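Local coordinates for protein phytoene synthase (Enterococcus hirae, PDB 5IYS) that probably condenses two farnesyl diphosphate molecules head to head in a magnesium-dependent reaction, as dehydrosqualene synthases do, and binds a farnesyl thiodiphosphate analogue beside magnesium ions, at residues K187-M190 / T191-V195; T124-D127 / L128-Y131; G194-T197 / T198-K201; A217-A220 / E221-E225. All coordinates share one frame; numbering follows the deposited sequence.

From the N terminus the chain first reaches interaction 2, at the start of helix 125-143, then interaction 1 in the short helix 187-193. Interaction 3 follows directly in the turn after that helix, and interaction 4 lies within helix 207-227. All four are local, so none closes a long loop, and none nests in or crosses another; interactions 1 and 3 overlap at Gly194 and Val195. Interactions 1 and 2 are tied in space by the salt bridge between Asp189 OD2 and Arg125 NE, 2.6 Å long. Arg125 also packs on Gln219, where its NH1 lies 4.2 Å from Gln219 CB, joining interaction 2 to helix 207-227.

Interaction 1 of 4, residues K187-M190 / T191-V195; sequences KEDM and TRFGV
Phe193 lies alongside Asp189, one turn back, with a ring edge toward it. Phe193 CB is 3.7 Å from Asp189 O, the same oxygen that accepts the bond from Phe193 N. With CG anti to the carbonyl carbon (chi1 -68°), the ring starts beside its own backbone N, which brings Phe193 CD2 to 3.3 Å from Asp189 O, at the ring edge and near its plane. Further out, Phe193 CE2 meets Asp189 OD1 at 3.7 Å, this oxygen lying in the ring plane, so two oxygens of one residue line that edge. The ring and carboxylate planes differ by 40°. At the far end Phe193 CZ sits 3.3 Å above the guanidinium plane of Arg192, near the edge of the group rather than its centre, while Arg192 CG lies over one face of the phenyl ring. Asp189 OD1 and Arg192 NH1, 4.1 Å apart, fall short of a salt bridge; the carboxylate instead pairs through OD2 with Arg125.

The helix ends in a Schellman motif: Gly194 has positive phi, its N bonds to Thr191 O, and Val195 N reaches back to Met190 O at 2.8 Å. The reversal sets Val195 against the bent Met190 chain, whose CE comes unusually close to CG1, a contact too tight to be weighed further. One water joins Lys187 O to Thr191 OG1 on the exposed side. The short helix 187-193 packs Met190 and Phe193 on Leu212 of helix 207-227; Phe193 also touches Ala211 and Ser215 of that helix, while Lys187 pairs with Glu123 just ahead of helix 125-143.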
ATOM      1  N   LYS A 187      -2.639  12.351 -17.904  1.00 31.23           N
ATOM      2  CA  LYS A 187      -2.959  13.272 -18.990  1.00 33.62           C
ATOM      3  C   LYS A 187      -3.702  12.606 -20.143  1.00 34.97           C
ATOM      4  O   LYS A 187      -4.716  13.109 -20.629  1.00 37.36           O
ATOM      5  CB  LYS A 187      -1.699  13.978 -19.459  1.00 31.02           C
ATOM      6  CG  LYS A 187      -1.211  14.988 -18.453  1.00 32.64           C
ATOM      7  CD  LYS A 187      -0.092  15.833 -19.048  1.00 39.77           C
ATOM      8  CE  LYS A 187       0.566  16.711 -17.985  1.00 41.68           C
ATOM      9  NZ  LYS A 187       1.960  17.039 -18.400  1.00 48.54           N
ATOM     10  N   GLU A 188      -3.273  11.404 -20.494  1.00 36.33           N
ATOM     11  CA  GLU A 188      -3.902  10.677 -21.576  1.00 36.08           C
ATOM     12  C   GLU A 188      -5.343  10.273 -21.290  1.00 37.82           C
ATOM     13  O   GLU A 188      -6.225  10.466 -22.135  1.00 35.03           O
ATOM     14  CB  GLU A 188      -3.006   9.517 -21.990  1.00 40.50           C
ATOM     15  CG  GLU A 188      -3.686   8.192 -22.233  1.00 45.77           C
ATOM     16  CD  GLU A 188      -2.658   7.111 -22.514  1.00 52.53           C
ATOM     17  OE1 GLU A 188      -2.389   6.286 -21.609  1.00 51.50           O
ATOM     18  OE2 GLU A 188      -2.036   7.181 -23.599  1.00 50.01           O
ATOM     19  N   ASP A 189      -5.611   9.846 -20.056  1.00 34.24           N
ATOM     20  CA  ASP A 189      -6.977   9.564 -19.635  1.00 33.79           C
ATOM     21  C   ASP A 189      -7.871  10.800 -19.608  1.00 32.44           C
ATOM     22  O   ASP A 189      -9.004  10.755 -20.078  1.00 30.71           O
ATOM     23  CB  ASP A 189      -6.986   8.835 -18.290  1.00 31.47           C
ATOM     24  CG  ASP A 189      -6.660   7.359 -18.442  1.00 39.43           C
ATOM     25  OD1 ASP A 189      -7.203   6.759 -19.396  1.00 37.35           O
ATOM     26  OD2 ASP A 189      -5.907   6.798 -17.604  1.00 40.02           O
ATOM     27  N   MET A 190      -7.373  11.889 -19.034  1.00 32.80           N
ATOM     28  CA  MET A 190      -8.126  13.139 -18.994  1.00 36.23           C
ATOM     29  C   MET A 190      -8.546  13.591 -20.392  1.00 38.32           C
ATOM     30  O   MET A 190      -9.704  13.963 -20.601  1.00 38.09           O
ATOM     31  CB  MET A 190      -7.265  14.228 -18.375  1.00 37.17           C
ATOM     32  CG  MET A 190      -6.509  13.758 -17.160  1.00 40.30           C
ATOM     33  SD  MET A 190      -6.886  14.855 -15.790  1.00 51.89           S
ATOM     34  CE  MET A 190      -8.538  14.247 -15.468  1.00 23.60           C
ATOM     35  N   THR A 191      -7.634  13.444 -21.351  1.00 39.27           N
ATOM     36  CA  THR A 191      -7.937  13.705 -22.759  1.00 42.05           C
ATOM     37  C   THR A 191      -8.934  12.701 -23.365  1.00 41.82           C
ATOM     38  O   THR A 191      -9.921  13.110 -23.981  1.00 40.99           O
ATOM     39  CB  THR A 191      -6.644  13.789 -23.589  1.00 43.13           C
ATOM     40  OG1 THR A 191      -5.813  14.836 -23.068  1.00 45.00           O
ATOM     41  CG2 THR A 191      -6.949  14.053 -25.050  1.00 43.61           C
ATOM     42  N   ARG A 192      -8.730  11.407 -23.122  1.00 39.49           N
ATOM     43  CA  ARG A 192      -9.575  10.354 -23.694  1.00 38.66           C
ATOM     44  C   ARG A 192     -11.037  10.510 -23.257  1.00 40.93           C
ATOM     45  O   ARG A 192     -11.959  10.352 -24.071  1.00 43.25           O
ATOM     46  CB  ARG A 192      -9.011   8.962 -23.345  1.00 38.69           C
ATOM     47  CG  ARG A 192     -10.012   7.803 -23.361  1.00 40.27           C
ATOM     48  CD  ARG A 192      -9.348   6.466 -23.020  1.00 49.94           C
ATOM     49  NE  ARG A 192     -10.294   5.347 -23.046  1.00 50.82           N
ATOM     50  CZ  ARG A 192     -10.099   4.181 -22.437  1.00 53.36           C
ATOM     51  NH1 ARG A 192      -8.982   3.957 -21.753  1.00 48.52           N
ATOM     52  NH2 ARG A 192     -11.041   3.248 -22.483  1.00 53.92           N
ATOM     53  N   PHE A 193     -11.244  10.896 -21.997  1.00 37.76           N
ATOM     54  CA  PHE A 193     -12.586  10.939 -21.430  1.00 37.46           C
ATOM     55  C   PHE A 193     -13.157  12.357 -21.408  1.00 37.57           C
ATOM     56  O   PHE A 193     -14.279  12.566 -20.959  1.00 39.43           O
ATOM     57  CB  PHE A 193     -12.628  10.295 -20.033  1.00 35.45           C
ATOM     58  CG  PHE A 193     -12.405   8.805 -20.047  1.00 33.20           C
ATOM     59  CD1 PHE A 193     -13.430   7.937 -20.404  1.00 37.72           C
ATOM     60  CD2 PHE A 193     -11.140   8.280 -19.809  1.00 30.91           C
ATOM     61  CE1 PHE A 193     -13.216   6.553 -20.478  1.00 35.30           C
ATOM     62  CE2 PHE A 193     -10.913   6.917 -19.892  1.00 31.92           C
ATOM     63  CZ  PHE A 193     -11.946   6.047 -20.190  1.00 33.77           C
ATOM     64  N   GLY A 194     -12.372  13.326 -21.864  1.00 37.45           N
ATOM     65  CA  GLY A 194     -12.798  14.724 -21.870  1.00 38.60           C
ATOM     66  C   GLY A 194     -13.025  15.304 -20.485  1.00 38.01           C
ATOM     67  O   GLY A 194     -14.041  15.949 -20.229  1.00 35.39           O
ATOM     68  N   VAL A 195     -12.083  15.046 -19.580  1.00 37.87           N
ATOM     69  CA  VAL A 195     -12.096  15.653 -18.253  1.00 36.72           C
ATOM     70  C   VAL A 195     -11.226  16.899 -18.234  1.00 37.90           C
ATOM     71  O   VAL A 195     -10.085  16.870 -18.672  1.00 36.09           O
ATOM     72  CB  VAL A 195     -11.561  14.677 -17.169  1.00 35.86           C
ATOM     73  CG1 VAL A 195     -11.566  15.362 -15.800  1.00 34.11           C
ATOM     74  CG2 VAL A 195     -12.430  13.425 -17.142  1.00 31.97           C
TER
HETATM   75  O   HOH W   1      -4.601  15.706 -20.464  1.00 45.71           O

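Interaction 2 of 4, residues T124-D127 / L128-Y131; sequences TRKD and LEEY
Thr124 and Leu128 open the first turn of helix 125-143, and two torsions bring its capping groups together. In Thr124, chi1 of 61° sets OG1 between its backbone N and carbonyl carbon, facing the turn. In Asp127, chi1 of -70° folds the carboxylate back beside its own N and toward Thr124. The result is a capping box. Asp127 N donates to Thr124 OG1 at 3.0 Å with a fairly straight N-H...O angle of 158°. In return Asp127 OD2 takes two bonds from the threonine. Thr124 N approaches it at 3.0 Å on the anti lone pair, and Thr124 OG1 donates to it at 2.6 Å from well above the carboxylate plane.

Beyond the cap the regular i to i+4 bonds begin at once: Leu128 N to Thr124 O at 3.0 Å, then Glu129 N to Arg125 O at 2.7 Å, with Tyr131 N closing on Asp127 O. Leu128 is buried against Leu167 and Ile170 of helix 155-172. Arg125 turns its guanidinium to Asp189 and Ser215. Tyr131 OH bonds to Asp116, and the tyrosine side chain comes within about 5 Å of a bound magnesium ion.

Chemically, the box supplies an acceptor to one amide of the opening turn and places a carboxylate at the N-terminal end of the helix. The partial positive charge expected there, together with two donors on OD2, would probably stabilise Asp127 in its ionised form.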
ATOM      1  N   THR A 124       1.166   9.151 -19.068  1.00 31.96           N
ATOM      2  CA  THR A 124       0.500   7.957 -19.588  1.00 31.39           C
ATOM      3  C   THR A 124       0.130   6.981 -18.455  1.00 31.64           C
ATOM      4  O   THR A 124       0.644   7.114 -17.350  1.00 27.55           O
ATOM      5  CB  THR A 124       1.421   7.236 -20.580  1.00 33.37           C
ATOM      6  OG1 THR A 124       2.610   6.848 -19.890  1.00 31.44           O
ATOM      7  CG2 THR A 124       1.839   8.177 -21.722  1.00 33.72           C
ATOM      8  N   ARG A 125      -0.656   5.950 -18.762  1.00 29.58           N
ATOM      9  CA  ARG A 125      -0.925   4.879 -17.807  1.00 31.14           C
ATOM     10  C   ARG A 125       0.320   4.046 -17.548  1.00 30.86           C
ATOM     11  O   ARG A 125       0.496   3.503 -16.464  1.00 26.52           O
ATOM     12  CB  ARG A 125      -2.045   3.971 -18.311  1.00 32.62           C
ATOM     13  CG  ARG A 125      -3.418   4.611 -18.204  1.00 37.78           C
ATOM     14  CD  ARG A 125      -4.491   3.602 -17.831  1.00 43.61           C
ATOM     15  NE  ARG A 125      -5.825   4.204 -17.847  1.00 42.86           N
ATOM     16  CZ  ARG A 125      -6.967   3.522 -17.847  1.00 43.04           C
ATOM     17  NH1 ARG A 125      -6.961   2.193 -17.841  1.00 34.84           N
ATOM     18  NH2 ARG A 125      -8.123   4.177 -17.885  1.00 41.30           N
ATOM     19  N   LYS A 126       1.180   3.929 -18.553  1.00 29.06           N
ATOM     20  CA  LYS A 126       2.488   3.315 -18.332  1.00 30.89           C
ATOM     21  C   LYS A 126       3.277   4.054 -17.260  1.00 30.25           C
ATOM     22  O   LYS A 126       3.931   3.425 -16.408  1.00 27.22           O
ATOM     23  CB  LYS A 126       3.287   3.300 -19.634  1.00 34.65           C
ATOM     24  CG  LYS A 126       4.454   2.324 -19.651  1.00 37.33           C
ATOM     25  CD  LYS A 126       4.550   1.657 -21.025  1.00 48.57           C
ATOM     26  CE  LYS A 126       5.949   1.131 -21.319  1.00 49.84           C
ATOM     27  NZ  LYS A 126       6.189   0.940 -22.783  1.00 56.05           N
ATOM     28  N   ASP A 127       3.290   5.381 -17.362  1.00 27.07           N
ATOM     29  CA  ASP A 127       3.980   6.200 -16.369  1.00 28.73           C
ATOM     30  C   ASP A 127       3.356   5.947 -14.995  1.00 27.23           C
ATOM     31  O   ASP A 127       4.055   5.834 -13.979  1.00 28.37           O
ATOM     32  CB  ASP A 127       3.871   7.694 -16.682  1.00 27.13           C
ATOM     33  CG  ASP A 127       4.681   8.105 -17.899  1.00 36.63           C
ATOM     34  OD1 ASP A 127       5.872   7.752 -17.972  1.00 41.21           O
ATOM     35  OD2 ASP A 127       4.103   8.736 -18.808  1.00 42.63           O
ATOM     36  N   LEU A 128       2.031   5.931 -14.965  1.00 25.50           N
ATOM     37  CA  LEU A 128       1.338   5.782 -13.689  1.00 24.81           C
ATOM     38  C   LEU A 128       1.619   4.389 -13.124  1.00 24.89           C
ATOM     39  O   LEU A 128       1.795   4.229 -11.917  1.00 24.98           O
ATOM     40  CB  LEU A 128      -0.173   5.988 -13.838  1.00 24.83           C
ATOM     41  CG  LEU A 128      -1.027   5.900 -12.554  1.00 26.36           C
ATOM     42  CD1 LEU A 128      -0.506   6.805 -11.424  1.00 17.45           C
ATOM     43  CD2 LEU A 128      -2.494   6.221 -12.830  1.00 27.82           C
ATOM     44  N   GLU A 129       1.689   3.389 -13.998  1.00 26.12           N
ATOM     45  CA  GLU A 129       1.996   2.030 -13.553  1.00 26.62           C
ATOM     46  C   GLU A 129       3.414   1.873 -12.971  1.00 26.42           C
ATOM     47  O   GLU A 129       3.635   1.160 -11.987  1.00 21.79           O
ATOM     48  CB  GLU A 129       1.724   1.054 -14.703  1.00 27.88           C
ATOM     49  CG  GLU A 129       2.477  -0.255 -14.581  1.00 37.25           C
ATOM     50  CD  GLU A 129       2.327  -1.111 -15.826  1.00 49.83           C
ATOM     51  OE1 GLU A 129       2.353  -0.553 -16.945  1.00 55.22           O
ATOM     52  OE2 GLU A 129       2.150  -2.337 -15.675  1.00 52.10           O
ATOM     53  N   GLU A 130       4.406   2.530 -13.563  1.00 25.86           N
ATOM     54  CA  GLU A 130       5.770   2.480 -13.010  1.00 24.65           C
ATOM     55  C   GLU A 130       5.783   3.121 -11.630  1.00 22.60           C
ATOM     56  O   GLU A 130       6.397   2.618 -10.684  1.00 19.40           O
ATOM     57  CB  GLU A 130       6.749   3.220 -13.941  1.00 25.18           C
ATOM     58  CG  GLU A 130       7.211   2.365 -15.110  1.00 33.69           C
ATOM     59  CD  GLU A 130       8.415   1.519 -14.737  1.00 40.35           C
ATOM     60  OE1 GLU A 130       9.457   2.084 -14.331  1.00 41.08           O
ATOM     61  OE2 GLU A 130       8.306   0.278 -14.808  1.00 48.67           O
ATOM     62  N   TYR A 131       5.081   4.234 -11.505  1.00 19.41           N
ATOM     63  CA  TYR A 131       5.076   4.944 -10.228  1.00 20.90           C
ATOM     64  C   TYR A 131       4.413   4.082  -9.144  1.00 23.02           C
ATOM     65  O   TYR A 131       4.923   3.996  -8.016  1.00 24.79           O
ATOM     66  CB  TYR A 131       4.358   6.278 -10.376  1.00 19.66           C
ATOM     67  CG  TYR A 131       4.017   6.916  -9.055  1.00 27.66           C
ATOM     68  CD1 TYR A 131       4.991   7.576  -8.320  1.00 26.68           C
ATOM     69  CD2 TYR A 131       2.718   6.859  -8.550  1.00 26.33           C
ATOM     70  CE1 TYR A 131       4.677   8.129  -7.071  1.00 31.04           C
ATOM     71  CE2 TYR A 131       2.412   7.384  -7.305  1.00 31.61           C
ATOM     72  CZ  TYR A 131       3.376   8.078  -6.606  1.00 28.97           C
ATOM     73  OH  TYR A 131       3.058   8.625  -5.373  1.00 28.92           O
TER

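Interaction 3 of 4, residues G194-T197 / T198-K201; sequences GVAT and TMLK
Ala196 and Met199 share two bonds of very different strength. Met199 N donates to Ala196 O at 2.8 Å. In the other direction Ala196 N points at Met199 SD, 3.7 Å away, with an N-H...S angle of 161°: straight but weak, as expected of a thioether acceptor. The sulfur gets there because chi1 of -52° swings Met199 CG to the side of its own N and the chain beyond it is extended, running back across the preceding residues. On the way Met199 CG passes 3.2 Å from Ala196 O, and Met199 CE ends 3.7 Å from Gly194 O. Thr197 O is satisfied by Leu200 N at 3.0 Å, and Thr198 O receives a longer, weak bond from Lys201 N.

The backbone i to i+3 bonds define a single short turn of 3-10 helix in the connection between helices 187-193 and 207-227. Its tight winding shows in the approach of the donors: Met199 N and Leu200 N both lie well above the plane of the carbonyl they bond to, the latter by 58°, and neither sits on a lone pair. Leu200 CB packs 3.1 Å from the same Thr197 O. The hydroxyl of Thr197 has its partner elsewhere, a weak hydrogen bond with Tyr178 OH.

The apolar contacts centre on Val195. Its CG1 lies 3.9 Å from Met199 SD, their side chains crossing at a slant, and is more loosely placed against Leu200 CD2. Val195 and Leu200 both touch Leu209 of helix 207-227, while Leu200 also meets Ile183 and Leu185.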
ATOM      1  N   GLY A 194     -12.372  13.326 -21.864  1.00 37.45           N
ATOM      2  CA  GLY A 194     -12.798  14.724 -21.870  1.00 38.60           C
ATOM      3  C   GLY A 194     -13.025  15.304 -20.485  1.00 38.01           C
ATOM      4  O   GLY A 194     -14.041  15.949 -20.229  1.00 35.39           O
ATOM      5  N   VAL A 195     -12.083  15.046 -19.580  1.00 37.87           N
ATOM      6  CA  VAL A 195     -12.096  15.653 -18.253  1.00 36.72           C
ATOM      7  C   VAL A 195     -11.226  16.899 -18.234  1.00 37.90           C
ATOM      8  O   VAL A 195     -10.085  16.870 -18.672  1.00 36.09           O
ATOM      9  CB  VAL A 195     -11.561  14.677 -17.169  1.00 35.86           C
ATOM     10  CG1 VAL A 195     -11.566  15.362 -15.800  1.00 34.11           C
ATOM     11  CG2 VAL A 195     -12.430  13.425 -17.142  1.00 31.97           C
ATOM     12  N   ALA A 196     -11.757  17.974 -17.667  1.00 41.78           N
ATOM     13  CA  ALA A 196     -10.982  19.192 -17.463  1.00 44.15           C
ATOM     14  C   ALA A 196     -10.597  19.219 -16.001  1.00 44.48           C
ATOM     15  O   ALA A 196     -11.346  18.714 -15.157  1.00 44.33           O
ATOM     16  CB  ALA A 196     -11.824  20.422 -17.808  1.00 46.53           C
ATOM     17  N   THR A 197      -9.433  19.787 -15.699  1.00 44.30           N
ATOM     18  CA  THR A 197      -8.913  19.656 -14.346  1.00 45.54           C
ATOM     19  C   THR A 197      -9.829  20.403 -13.382  1.00 45.06           C
ATOM     20  O   THR A 197      -9.857  20.144 -12.179  1.00 44.46           O
ATOM     21  CB  THR A 197      -7.441  20.111 -14.201  1.00 45.46           C
ATOM     22  OG1 THR A 197      -7.402  21.492 -13.826  1.00 51.70           O
ATOM     23  CG2 THR A 197      -6.647  19.892 -15.482  1.00 42.75           C
ATOM     24  N   THR A 198     -10.648  21.281 -13.944  1.00 45.09           N
ATOM     25  CA  THR A 198     -11.611  22.024 -13.157  1.00 45.33           C
ATOM     26  C   THR A 198     -12.650  21.103 -12.518  1.00 43.19           C
ATOM     27  O   THR A 198     -13.166  21.367 -11.434  1.00 42.47           O
ATOM     28  CB  THR A 198     -12.288  23.094 -14.030  1.00 46.90           C
ATOM     29  OG1 THR A 198     -12.533  24.254 -13.228  1.00 51.80           O
ATOM     30  CG2 THR A 198     -13.594  22.577 -14.630  1.00 45.77           C
ATOM     31  N   MET A 199     -12.922  19.986 -13.178  1.00 42.27           N
ATOM     32  CA  MET A 199     -13.886  19.026 -12.659  1.00 41.98           C
ATOM     33  C   MET A 199     -13.392  18.368 -11.363  1.00 41.02           C
ATOM     34  O   MET A 199     -14.156  17.676 -10.683  1.00 39.91           O
ATOM     35  CB  MET A 199     -14.146  17.944 -13.707  1.00 43.15           C
ATOM     36  CG  MET A 199     -14.515  18.462 -15.084  1.00 43.11           C
ATOM     37  SD  MET A 199     -15.008  17.118 -16.189  1.00 41.78           S
ATOM     38  CE  MET A 199     -15.503  18.096 -17.625  1.00 43.60           C
ATOM     39  N   LEU A 200     -12.107  18.547 -11.061  1.00 39.36           N
ATOM     40  CA  LEU A 200     -11.452  17.809  -9.983  1.00 40.11           C
ATOM     41  C   LEU A 200     -11.701  18.472  -8.637  1.00 41.22           C
ATOM     42  O   LEU A 200     -11.364  17.908  -7.601  1.00 40.66           O
ATOM     43  CB  LEU A 200      -9.944  17.688 -10.214  1.00 38.50           C
ATOM     44  CG  LEU A 200      -9.447  16.972 -11.468  1.00 35.27           C
ATOM     45  CD1 LEU A 200      -7.929  16.745 -11.383  1.00 32.21           C
ATOM     46  CD2 LEU A 200     -10.201  15.653 -11.686  1.00 28.33           C
ATOM     47  N   LYS A 201     -12.303  19.656  -8.651  1.00 43.55           N
ATOM     48  CA  LYS A 201     -12.543  20.380  -7.399  1.00 45.50           C
ATOM     49  C   LYS A 201     -14.002  20.366  -6.966  1.00 45.51           C
ATOM     50  O   LYS A 201     -14.344  20.910  -5.916  1.00 45.29           O
ATOM     51  CB  LYS A 201     -12.017  21.820  -7.465  1.00 47.71           C
ATOM     52  CG  LYS A 201     -12.554  22.651  -8.626  1.00 51.53           C
ATOM     53  CD  LYS A 201     -11.930  24.049  -8.651  1.00 60.74           C
ATOM     54  CE  LYS A 201     -10.536  24.042  -9.272  1.00 65.58           C
ATOM     55  NZ  LYS A 201      -9.663  25.141  -8.754  1.00 67.54           N
TER

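Interaction 4 of 4, residues A217-A220 / E221-E225; sequences AKQA and ENLYE
Ala220 and Tyr224 form the close-packed side of this helical turn. Tyr224 N bonds to Ala220 O at 2.9 Å, and the tyrosine ring, turned back toward its own N by a chi1 of -82°, comes past the same oxygen at a slant, Tyr224 CD2 lying 3.2 Å from Ala220 O. Leu223 CG likewise rests 3.2 Å from Gln219 O, which accepts from Leu223 N. On Glu221, CB and CG both pack at 3.4 Å from Ala217 O, leading its carboxylate to Arg257.

The more polar side, with exposed Lys218, is looser. There Lys218 kinks twice along its chain and brings NZ to 3.5 Å from Asn222 OD1, only a weak hydrogen bond. The side chains of Gln219 and Asn222 run nearly perpendicular, with their amide planes 86° apart, and Gln219 NE2 stays 4.0 Å from Asn222 OD1, so the two amides merely adjoin.

This C-terminal half of helix 207-227 is flanked by two others. Tyr224 packs on Leu161, Ala164 and Met165 of helix 155-172, where its OH bonds to Thr168, and also on Tyr249 and Arg250 of helix 236-258; Ala217 and Glu221 face that second helix through Arg257 and Leu253.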
ATOM      1  N   ALA A 217     -11.022   2.227 -12.307  1.00 21.86           N
ATOM      2  CA  ALA A 217     -11.504   1.287 -11.298  1.00 23.70           C
ATOM      3  C   ALA A 217     -11.571  -0.136 -11.842  1.00 24.46           C
ATOM      4  O   ALA A 217     -11.145  -1.100 -11.193  1.00 22.37           O
ATOM      5  CB  ALA A 217     -12.850   1.733 -10.727  1.00 23.31           C
ATOM      6  N   LYS A 218     -12.010  -0.242 -13.087  1.00 22.92           N
ATOM      7  CA  LYS A 218     -12.023  -1.530 -13.767  1.00 24.52           C
ATOM      8  C   LYS A 218     -10.606  -2.093 -13.853  1.00 23.93           C
ATOM      9  O   LYS A 218     -10.408  -3.250 -13.534  1.00 22.83           O
ATOM     10  CB  LYS A 218     -12.633  -1.395 -15.162  1.00 27.91           C
ATOM     11  CG  LYS A 218     -12.495  -2.649 -16.025  1.00 33.43           C
ATOM     12  CD  LYS A 218     -12.002  -2.250 -17.419  1.00 51.48           C
ATOM     13  CE  LYS A 218     -12.383  -3.264 -18.494  1.00 55.63           C
ATOM     14  NZ  LYS A 218     -11.199  -4.040 -18.972  1.00 60.91           N
ATOM     15  N   GLN A 219      -9.624  -1.266 -14.203  1.00 23.10           N
ATOM     16  CA  GLN A 219      -8.240  -1.717 -14.233  1.00 22.87           C
ATOM     17  C   GLN A 219      -7.782  -2.189 -12.855  1.00 22.73           C
ATOM     18  O   GLN A 219      -7.138  -3.229 -12.760  1.00 22.80           O
ATOM     19  CB  GLN A 219      -7.295  -0.599 -14.677  1.00 22.79           C
ATOM     20  CG  GLN A 219      -5.859  -1.058 -14.875  1.00 31.88           C
ATOM     21  CD  GLN A 219      -5.749  -2.298 -15.768  1.00 42.75           C
ATOM     22  OE1 GLN A 219      -4.726  -2.987 -15.780  1.00 51.49           O
ATOM     23  NE2 GLN A 219      -6.827  -2.622 -16.467  1.00 39.62           N
ATOM     24  N   ALA A 220      -7.969  -1.362 -11.823  1.00 21.52           N
ATOM     25  CA  ALA A 220      -7.706  -1.820 -10.444  1.00 21.05           C
ATOM     26  C   ALA A 220      -8.383  -3.145 -10.087  1.00 21.44           C
ATOM     27  O   ALA A 220      -7.771  -4.042  -9.476  1.00 16.74           O
ATOM     28  CB  ALA A 220      -8.101  -0.730  -9.441  1.00 18.59           C
ATOM     29  N   GLU A 221      -9.670  -3.253 -10.397  1.00 18.70           N
ATOM     30  CA  GLU A 221     -10.425  -4.470 -10.086  1.00 21.50           C
ATOM     31  C   GLU A 221      -9.876  -5.703 -10.797  1.00 20.63           C
ATOM     32  O   GLU A 221      -9.735  -6.781 -10.208  1.00 20.26           O
ATOM     33  CB  GLU A 221     -11.913  -4.278 -10.442  1.00 20.04           C
ATOM     34  CG  GLU A 221     -12.676  -3.552  -9.363  1.00 25.08           C
ATOM     35  CD  GLU A 221     -14.051  -3.078  -9.806  1.00 34.96           C
ATOM     36  OE1 GLU A 221     -14.326  -3.089 -11.019  1.00 39.77           O
ATOM     37  OE2 GLU A 221     -14.857  -2.705  -8.929  1.00 40.15           O
ATOM     38  N   ASN A 222      -9.476  -5.516 -12.046  1.00 20.80           N
ATOM     39  CA  ASN A 222      -8.757  -6.550 -12.785  1.00 22.61           C
ATOM     40  C   ASN A 222      -7.443  -6.933 -12.138  1.00 21.82           C
ATOM     41  O   ASN A 222      -7.102  -8.117 -12.052  1.00 21.95           O
ATOM     42  CB  ASN A 222      -8.459  -6.068 -14.215  1.00 25.47           C
ATOM     43  CG  ASN A 222      -9.703  -6.027 -15.092  1.00 31.58           C
ATOM     44  OD1 ASN A 222      -9.669  -5.490 -16.201  1.00 41.93           O
ATOM     45  ND2 ASN A 222     -10.792  -6.617 -14.617  1.00 31.70           N
ATOM     46  N   LEU A 223      -6.708  -5.934 -11.661  1.00 19.75           N
ATOM     47  CA  LEU A 223      -5.454  -6.231 -10.974  1.00 18.34           C
ATOM     48  C   LEU A 223      -5.618  -6.968  -9.650  1.00 18.23           C
ATOM     49  O   LEU A 223      -4.781  -7.817  -9.332  1.00 18.81           O
ATOM     50  CB  LEU A 223      -4.624  -4.968 -10.766  1.00 17.25           C
ATOM     51  CG  LEU A 223      -4.169  -4.270 -12.050  1.00 19.81           C
ATOM     52  CD1 LEU A 223      -3.728  -2.851 -11.672  1.00 18.57           C
ATOM     53  CD2 LEU A 223      -3.007  -5.036 -12.646  1.00 28.37           C
ATOM     54  N   TYR A 224      -6.631  -6.599  -8.853  1.00 17.80           N
ATOM     55  CA  TYR A 224      -6.952  -7.332  -7.644  1.00 18.30           C
ATOM     56  C   TYR A 224      -7.158  -8.790  -8.040  1.00 18.88           C
ATOM     57  O   TYR A 224      -6.549  -9.704  -7.473  1.00 16.50           O
ATOM     58  CB  TYR A 224      -8.210  -6.758  -6.956  1.00 15.92           C
ATOM     59  CG  TYR A 224      -7.961  -5.526  -6.086  1.00 18.22           C
ATOM     60  CD1 TYR A 224      -7.222  -5.609  -4.897  1.00 16.58           C
ATOM     61  CD2 TYR A 224      -8.586  -4.331  -6.376  1.00 17.21           C
ATOM     62  CE1 TYR A 224      -7.054  -4.494  -4.068  1.00 14.08           C
ATOM     63  CE2 TYR A 224      -8.390  -3.201  -5.583  1.00 17.46           C
ATOM     64  CZ  TYR A 224      -7.640  -3.292  -4.429  1.00 15.13           C
ATOM     65  OH  TYR A 224      -7.525  -2.169  -3.612  1.00 16.76           O
ATOM     66  N   GLU A 225      -8.095  -9.011  -8.946  1.00 18.97           N
ATOM     67  CA  GLU A 225      -8.410 -10.377  -9.367  1.00 21.82           C
ATOM     68  C   GLU A 225      -7.209 -11.159  -9.895  1.00 22.18           C
ATOM     69  O   GLU A 225      -7.007 -12.308  -9.502  1.00 24.18           O
ATOM     70  CB  GLU A 225      -9.576 -10.401 -10.356  1.00 22.41           C
ATOM     71  CG  GLU A 225     -10.956 -10.338  -9.684  1.00 34.80           C
ATOM     72  CD  GLU A 225     -11.304 -11.605  -8.899  1.00 46.21           C
ATOM     73  OE1 GLU A 225     -10.896 -12.703  -9.340  1.00 49.81           O
ATOM     74  OE2 GLU A 225     -11.947 -11.511  -7.823  1.00 49.33           O
TER